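Local coordinates for transcriptional regulator (Rhodococcus jostii, PDB 5CYV), which probably binds DNA as a MarR-family transcriptional regulator of p-hydroxycinnamate metabolism, and binds p-coumaroyl-CoA as its effector ligand, at residues 25-30 and 35-40; 57-60 and 65-68; 68-73 and 82-87. One frame throughout, in Å; residues are numbered along the deposited sequence.

In the fold
The three contacts follow one another along the chain and lead from the ligand pocket to the wing of a winged helix-turn-helix domain. Contact 1, mostly buried, joins helix 11-30 to the start of helix 37-47 and mixes an asparagine-held helix start with apolar packing beside p-coumaroyl-CoA. Contact 2 is small and purely apolar, one methyl on a proline at the turn between helices 55-62 and 70-78. Contact 3, partly buried, sets helix 70-78 against strand 82-87 through valines inside and an exposed arginine. Contacts 2 and 3 share Q68, whose OE1 probably accepts a hydrogen bond from R38 of contact 1; L72 packs on R38 as well.

Contact 1 (25-30 and 35-40); sequences AVNKAL and LRVRSY. With WCA (p-coumaroyl-CoA), chain J.
N27 reaches across to the start of helix 37-47, where its OD1 accepts the N-H of V37 at 2.9 Å. The donor lies nearly in line with the amide C=O, although the bond is bent at the hydrogen. With CG beside the backbone N (chi1 -80°), the same amide lies against one face of the R36 guanidinium: the planes are 21° apart and stacked, offset toward the rim, with N27 CG 3.6 Å from R36 NH1. R36, at the N-cap position, forms a salt bridge from NH2 to a phosphate oxygen of another bound p-coumaroyl-CoA. Without the amide, as with an alanine here, the V37 N-H would probably lose this acceptor and R36 its stacked flat group.

L30 forks against Y40: its CD1 touches Y40 CB at 3.7 Å, and its CD2 meets Y40 CD1 obliquely at 3.9 Å. Y40 turns CG away from its own N (chi1 170°), bringing the ring edge to the ligand, with CE2 3.9 Å from CAT of the coumaroyl ring. V26 CG1 meets V37 CG1 at about a right angle, and V26 CG2 closes on CAU of that ring at 3.8 Å. The extended R38 donates from NE to the pantetheine carbonyl OAE at 2.8 Å, almost straight, and from NH1 to OAF, also at 2.8 Å. This helix junction forms part of the p-coumaroyl-CoA pocket of a MarR-type regulator: buried side chains receive the aromatic acyl group, while R38 holds the pantetheine arm of the same molecule and R36 a phosphate of the other.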
# COMPACT_ATOMS: atom_id res chain seq x y z
N ALA B 25 9.77 -3.40 -1.99
CA ALA B 25 10.98 -3.76 -1.26
C ALA B 25 10.87 -5.11 -0.57
O ALA B 25 11.84 -5.87 -0.50
CB ALA B 25 11.29 -2.67 -0.23
N VAL B 26 9.70 -5.41 -0.03
CA VAL B 26 9.49 -6.70 0.59
C VAL B 26 9.52 -7.82 -0.45
O VAL B 26 10.20 -8.82 -0.21
CB VAL B 26 8.14 -6.73 1.34
CG1 VAL B 26 7.80 -8.17 1.79
CG2 VAL B 26 8.18 -5.70 2.47
N ASN B 27 8.85 -7.66 -1.61
CA ASN B 27 8.96 -8.74 -2.61
C ASN B 27 10.43 -8.96 -3.00
O ASN B 27 10.86 -10.11 -3.18
CB ASN B 27 8.11 -8.39 -3.84
CG ASN B 27 6.63 -8.67 -3.64
OD1 ASN B 27 6.26 -9.59 -2.90
ND2 ASN B 27 5.77 -7.89 -4.31
N LYS B 28 11.20 -7.88 -3.19
CA LYS B 28 12.59 -8.05 -3.57
C LYS B 28 13.37 -8.70 -2.43
O LYS B 28 14.18 -9.61 -2.69
CB LYS B 28 13.22 -6.70 -3.94
CG LYS B 28 12.67 -6.14 -5.28
CD LYS B 28 13.30 -4.79 -5.61
CE LYS B 28 12.68 -4.20 -6.87
NZ LYS B 28 11.19 -4.02 -6.77
N ALA B 29 13.18 -8.28 -1.17
CA ALA B 29 13.93 -8.91 -0.09
C ALA B 29 13.63 -10.39 0.05
O ALA B 29 14.48 -11.17 0.49
CB ALA B 29 13.60 -8.15 1.22
N LEU B 30 12.41 -10.76 -0.30
CA LEU B 30 11.95 -12.13 -0.15
C LEU B 30 12.41 -13.08 -1.26
O LEU B 30 12.23 -14.29 -1.11
CB LEU B 30 10.41 -12.18 -0.09
CG LEU B 30 9.83 -11.66 1.22
CD1 LEU B 30 8.34 -11.61 1.02
CD2 LEU B 30 10.18 -12.55 2.41
N LEU B 35 9.18 -16.69 -1.33
CA LEU B 35 7.89 -16.18 -0.90
C LEU B 35 7.67 -14.82 -1.58
O LEU B 35 8.62 -14.21 -2.09
CB LEU B 35 7.84 -15.94 0.61
CG LEU B 35 8.13 -17.24 1.41
CD1 LEU B 35 8.35 -16.82 2.83
CD2 LEU B 35 6.96 -18.17 1.29
N ARG B 36 6.45 -14.33 -1.49
CA ARG B 36 6.05 -13.00 -1.92
C ARG B 36 5.22 -12.37 -0.78
O ARG B 36 5.02 -13.00 0.19
CB ARG B 36 5.34 -12.96 -3.26
CG ARG B 36 6.28 -13.06 -4.43
CD ARG B 36 5.58 -13.28 -5.74
NE ARG B 36 4.57 -12.30 -6.05
CZ ARG B 36 4.81 -11.09 -6.45
NH1 ARG B 36 6.03 -10.67 -6.62
NH2 ARG B 36 3.80 -10.30 -6.72
N VAL B 37 4.78 -11.14 -0.95
CA VAL B 37 4.21 -10.49 0.23
C VAL B 37 3.01 -11.29 0.81
O VAL B 37 2.95 -11.45 2.04
CB VAL B 37 3.75 -9.04 -0.02
CG1 VAL B 37 4.91 -8.04 -0.36
CG2 VAL B 37 2.67 -8.97 -1.00
N ARG B 38 2.12 -11.82 -0.03
CA ARG B 38 0.96 -12.54 0.58
C ARG B 38 1.31 -13.90 1.18
O ARG B 38 0.85 -14.19 2.29
CB ARG B 38 -0.16 -12.73 -0.46
CG ARG B 38 -0.82 -11.41 -0.88
CD ARG B 38 -2.06 -11.72 -1.70
NE ARG B 38 -2.71 -10.45 -2.13
CZ ARG B 38 -3.92 -10.38 -2.66
NH1 ARG B 38 -4.40 -9.18 -3.06
NH2 ARG B 38 -4.70 -11.50 -2.80
N SER B 39 2.12 -14.70 0.51
CA SER B 39 2.49 -16.00 1.11
C SER B 39 3.33 -15.80 2.35
O SER B 39 3.18 -16.55 3.33
CB SER B 39 3.20 -16.89 0.10
OG SER B 39 4.33 -16.25 -0.52
N TYR B 40 4.23 -14.81 2.34
CA TYR B 40 4.92 -14.47 3.56
C TYR B 40 4.00 -14.08 4.69
O TYR B 40 4.18 -14.55 5.83
CB TYR B 40 5.93 -13.31 3.26
CG TYR B 40 6.55 -12.68 4.46
CD1 TYR B 40 7.56 -13.30 5.16
CD2 TYR B 40 6.10 -11.40 4.90
CE1 TYR B 40 8.14 -12.71 6.28
CE2 TYR B 40 6.70 -10.79 5.99
CZ TYR B 40 7.72 -11.45 6.68
OH TYR B 40 8.25 -10.89 7.81
C4 WCA J . -15.22 -1.11 -10.16
C5 WCA J . -14.65 -0.88 -11.41
C6 WCA J . -15.54 -0.60 -12.52
C8 WCA J . -13.00 -1.28 -10.01
N1 WCA J . -16.87 -0.57 -12.28
N3 WCA J . -16.58 -1.06 -10.02
CAV WCA J . 3.27 -7.67 4.32
CAT WCA J . 4.41 -7.81 5.05
CBS WCA J . 5.26 -6.70 5.12
OAJ WCA J . 6.46 -6.81 5.86
CAU WCA J . 4.96 -5.52 4.52
CAW WCA J . 3.78 -5.35 3.79
CBT WCA J . 2.95 -6.44 3.73
CAR WCA J . 1.70 -6.21 2.97
CAQ WCA J . 0.64 -7.21 3.03
CBP WCA J . -0.64 -6.73 2.39
OAD WCA J . -0.97 -5.64 2.09
SBO WCA J . -1.71 -8.08 2.15
CBA WCA J . -3.17 -7.19 1.53
CAY WCA J . -3.26 -7.31 -0.05
NBH WCA J . -2.46 -6.33 -0.69
CBQ WCA J . -1.47 -6.78 -1.68
OAE WCA J . -1.36 -7.96 -2.05
CBB WCA J . -0.63 -5.73 -2.33
CAZ WCA J . -1.07 -5.45 -3.79
NBI WCA J . -2.39 -4.79 -3.93
CBR WCA J . -3.59 -5.46 -4.14
OAF WCA J . -3.57 -6.70 -4.09
CBX WCA J . -4.87 -4.69 -4.41
OAK WCA J . -4.50 -3.34 -4.81
CCD WCA J . -5.79 -4.65 -3.18
CAA WCA J . -5.13 -3.72 -2.12
CAB WCA J . -6.09 -6.06 -2.62
CBD WCA J . -7.14 -3.98 -3.60
OBK WCA J . -7.55 -4.81 -4.72
PCG WCA J . -9.07 -4.72 -5.25
OAP WCA J . -9.96 -4.89 -4.07
OAI WCA J . -9.13 -5.74 -6.41
OBN WCA J . -9.28 -3.24 -5.69
PCF WCA J . -9.22 -2.46 -7.04
OAO WCA J . -8.92 -3.55 -8.08
OAH WCA J . -8.41 -1.17 -6.92
O5' WCA J . -10.75 -1.98 -7.27
C5' WCA J . -11.40 -1.14 -6.31
C4' WCA J . -12.86 -1.35 -6.04
O4' WCA J . -13.69 -0.67 -7.27
C3' WCA J . -13.25 -2.64 -6.01
O3' WCA J . -14.53 -2.78 -5.29
PCE WCA J . -14.62 -3.54 -3.91
OAM WCA J . -13.62 -2.95 -2.97
OAN WCA J . -14.33 -5.00 -4.11
OAG WCA J . -16.01 -3.37 -3.36
C2' WCA J . -13.54 -2.97 -7.50
O2' WCA J . -14.28 -4.09 -7.67
C1' WCA J . -14.27 -1.64 -7.93
N9 WCA J . -14.15 -1.36 -9.33
N7 WCA J . -13.28 -1.00 -11.28
C2 WCA J . -17.37 -0.79 -11.08
N6 WCA J . -15.00 -0.35 -13.82
O HOH W 1 9.77 -12.52 -3.94

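Contact 2 (57-60 and 65-68); sequences GVAA and DPSQ
A59 and P66 are brought together by backbone torsions, since neither has a side chain free to swing. D65 is extended (psi 147°), and the proline ring then fixes P66 at phi -58°, with psi -30° turning the chain into helical geometry. The turn is held by a backbone bond from Q68 N to D65 O of 2.9 Å. Opposite, the helical backbone of 57-60 directs A59 CB toward the bend, and the two CA atoms, of A59 and P66, come within 5.1 Å.

The methyl sits over one face of the pyrrolidine ring rather than at its rim. A59 CB is 3.7 Å from P66 CA and equally close to P66 N, and it reaches P66 CG, puckered exo, at 3.9 Å. It also touches the carbonyl carbon of D65, so one methyl covers the peptide link into the proline as well as the ring. No hydrogen bond crosses; D65 directs its CB away from helix 55-62, and the contact is plain van der Waals packing between two compact groups. Their small size is consistent with the close approach of the two backbones.

The pair marks the turn of a helix-turn-helix, a place where a small residue on the first helix is common. Helix 55-62 comes first and helix 70-78 follows the bend. Beside the proline, I69 fills the angle between them: I69 CG1 is 3.8 Å from A59 CB. I69 CG2 lies 3.9 Å from V58 CG1. V58 meanwhile turns to V42 and L45, tying helix 55-62 to helix 37-47.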
# COMPACT_ATOMS: atom_id res chain seq x y z
N GLY B 57 -9.26 -15.69 10.31
CA GLY B 57 -8.37 -14.76 11.00
C GLY B 57 -7.29 -14.21 10.08
O GLY B 57 -6.95 -13.00 10.14
N VAL B 58 -6.70 -15.10 9.29
CA VAL B 58 -5.70 -14.65 8.35
C VAL B 58 -6.28 -13.65 7.36
O VAL B 58 -5.68 -12.56 7.11
CB VAL B 58 -5.14 -15.87 7.60
CG1 VAL B 58 -4.21 -15.40 6.46
CG2 VAL B 58 -4.37 -16.71 8.58
N ALA B 59 -7.45 -14.01 6.82
CA ALA B 59 -8.11 -13.16 5.84
C ALA B 59 -8.41 -11.78 6.39
O ALA B 59 -8.15 -10.77 5.73
CB ALA B 59 -9.43 -13.84 5.36
N ALA B 60 -8.91 -11.72 7.62
CA ALA B 60 -9.31 -10.47 8.26
C ALA B 60 -8.06 -9.62 8.50
O ALA B 60 -8.08 -8.40 8.26
CB ALA B 60 -10.02 -10.76 9.58
N ASP B 65 -10.87 -11.50 1.31
CA ASP B 65 -11.82 -12.59 1.50
C ASP B 65 -11.12 -13.90 1.80
O ASP B 65 -10.03 -14.18 1.29
CB ASP B 65 -12.67 -12.80 0.26
CG ASP B 65 -13.63 -11.68 0.03
OD1 ASP B 65 -13.99 -11.00 1.02
OD2 ASP B 65 -14.02 -11.49 -1.14
N PRO B 66 -11.74 -14.74 2.61
CA PRO B 66 -11.13 -16.02 2.91
C PRO B 66 -10.86 -16.86 1.65
O PRO B 66 -9.87 -17.61 1.66
CB PRO B 66 -12.16 -16.69 3.81
CG PRO B 66 -12.85 -15.52 4.48
CD PRO B 66 -12.94 -14.45 3.43
N SER B 67 -11.67 -16.71 0.58
CA SER B 67 -11.44 -17.51 -0.63
C SER B 67 -10.08 -17.18 -1.23
O SER B 67 -9.51 -18.00 -1.97
CB SER B 67 -12.53 -17.23 -1.66
OG SER B 67 -12.51 -15.88 -2.10
N GLN B 68 -9.57 -16.00 -0.94
CA GLN B 68 -8.28 -15.57 -1.54
C GLN B 68 -7.11 -16.14 -0.77
O GLN B 68 -5.99 -16.09 -1.22
CB GLN B 68 -8.20 -14.04 -1.63
CG GLN B 68 -9.24 -13.51 -2.61
CD GLN B 68 -8.85 -12.19 -3.34
OE1 GLN B 68 -7.72 -11.73 -3.31
NE2 GLN B 68 -9.85 -11.59 -3.99

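Contact 3 (68-73 and 82-87); sequences QIVGLV and VVRTLD
R84 NH2 makes a weak hydrogen bond, 3.1 Å, to V70 O in the first turn of helix 70-78; the N-H...O angle is only 125°. The oxygen lies near the guanidinium plane, at its edge. The stronger polar partners are acidic: NH1 forms salt bridges with D74 and E77 of the same helix.

Extended from CG to NE, the arginine reaches across V73, and the guanidinium lies flat on a methyl: V73 CG1 stands 3.4 Å from CZ, over the centre of the face. That methyl is placed there by the valine's first torsion (chi1 175°), which turns CG1 away from the backbone N. V70 CG1 comes in at about a right angle, 3.6 Å from NH2. On the buried side V82 CG2 approaches V73 CG1 at 4.1 Å, and V73 goes on to V42 of helix 37-47 and I96 of strand 94-98.

Strand 82-87 pairs with 94-98 in the wing of the winged helix. V73 and V82 pack the helix against the strand, while on the exposed side the guanidinium packs its face on a methyl, gives an edge N-H weakly to V70 O, and pairs through NH1 with D74 and E77, probably offsetting part of their negative charge.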
# COMPACT_ATOMS: atom_id res chain seq x y z
N GLN B 68 -9.57 -16.00 -0.94
CA GLN B 68 -8.28 -15.57 -1.54
C GLN B 68 -7.11 -16.14 -0.77
O GLN B 68 -5.99 -16.09 -1.22
CB GLN B 68 -8.20 -14.04 -1.63
CG GLN B 68 -9.24 -13.51 -2.61
CD GLN B 68 -8.85 -12.19 -3.34
OE1 GLN B 68 -7.72 -11.73 -3.31
NE2 GLN B 68 -9.85 -11.59 -3.99
N ILE B 69 -7.37 -16.73 0.39
CA ILE B 69 -6.29 -17.24 1.21
C ILE B 69 -6.03 -18.72 0.88
O ILE B 69 -4.88 -19.17 1.08
CB ILE B 69 -6.68 -17.13 2.77
CG1 ILE B 69 -6.94 -15.67 3.14
CG2 ILE B 69 -5.66 -17.74 3.74
CD1 ILE B 69 -5.79 -14.76 2.80
N VAL B 70 -7.02 -19.42 0.32
CA VAL B 70 -6.88 -20.86 0.10
C VAL B 70 -5.65 -21.19 -0.74
O VAL B 70 -4.88 -22.09 -0.37
CB VAL B 70 -8.13 -21.40 -0.56
CG1 VAL B 70 -7.97 -22.89 -0.87
CG2 VAL B 70 -9.33 -21.16 0.34
N GLY B 71 -5.45 -20.46 -1.84
CA GLY B 71 -4.32 -20.74 -2.71
C GLY B 71 -2.96 -20.42 -2.14
O GLY B 71 -1.96 -21.04 -2.48
N LEU B 72 -2.90 -19.42 -1.25
CA LEU B 72 -1.69 -19.11 -0.54
C LEU B 72 -1.31 -20.24 0.41
O LEU B 72 -0.14 -20.63 0.47
CB LEU B 72 -1.86 -17.85 0.30
CG LEU B 72 -2.30 -16.62 -0.50
CD1 LEU B 72 -2.58 -15.51 0.40
CD2 LEU B 72 -1.14 -16.19 -1.46
N VAL B 73 -2.32 -20.76 1.12
CA VAL B 73 -2.09 -21.93 1.97
C VAL B 73 -1.69 -23.12 1.11
O VAL B 73 -0.75 -23.86 1.51
CB VAL B 73 -3.31 -22.24 2.85
CG1 VAL B 73 -3.10 -23.55 3.64
CG2 VAL B 73 -3.58 -21.01 3.78
N VAL B 82 3.54 -25.20 5.80
CA VAL B 82 2.39 -25.26 6.73
C VAL B 82 1.65 -26.53 6.45
O VAL B 82 1.85 -27.16 5.38
CB VAL B 82 1.39 -24.06 6.57
CG1 VAL B 82 2.06 -22.71 6.77
CG2 VAL B 82 0.68 -24.05 5.17
N VAL B 83 0.81 -26.93 7.39
CA VAL B 83 -0.05 -28.09 7.24
C VAL B 83 -1.47 -27.66 7.61
O VAL B 83 -1.65 -26.89 8.54
CB VAL B 83 0.39 -29.27 8.15
CG1 VAL B 83 -0.66 -30.33 8.13
CG2 VAL B 83 1.67 -29.87 7.62
N ARG B 84 -2.45 -28.15 6.88
CA ARG B 84 -3.82 -27.96 7.32
C ARG B 84 -4.14 -29.01 8.37
O ARG B 84 -4.10 -30.24 8.07
CB ARG B 84 -4.78 -28.06 6.15
CG ARG B 84 -4.66 -26.92 5.14
CD ARG B 84 -5.76 -27.06 4.08
NE ARG B 84 -5.98 -25.82 3.33
CZ ARG B 84 -5.45 -25.57 2.13
NH1 ARG B 84 -4.65 -26.48 1.57
NH2 ARG B 84 -5.74 -24.44 1.48
N THR B 85 -4.44 -28.56 9.57
CA THR B 85 -4.71 -29.47 10.67
C THR B 85 -6.02 -29.13 11.34
O THR B 85 -6.77 -28.27 10.84
CB THR B 85 -3.51 -29.48 11.67
OG1 THR B 85 -3.66 -30.53 12.61
CG2 THR B 85 -3.31 -28.13 12.42
N LEU B 86 -6.33 -29.82 12.43
CA LEU B 86 -7.59 -29.55 13.13
C LEU B 86 -7.16 -29.13 14.50
O LEU B 86 -6.25 -29.73 15.05
CB LEU B 86 -8.53 -30.78 13.18
CG LEU B 86 -8.93 -31.32 11.81
CD1 LEU B 86 -9.74 -32.58 12.01
CD2 LEU B 86 -9.76 -30.31 10.98
N ASP B 87 -7.76 -28.05 14.99
CA ASP B 87 -7.54 -27.58 16.34
C ASP B 87 -7.75 -28.73 17.32
O ASP B 87 -8.83 -29.29 17.38
CB ASP B 87 -8.49 -26.42 16.63
CG ASP B 87 -8.24 -25.74 18.00
OD1 ASP B 87 -7.54 -26.32 18.87
OD2 ASP B 87 -8.80 -24.62 18.21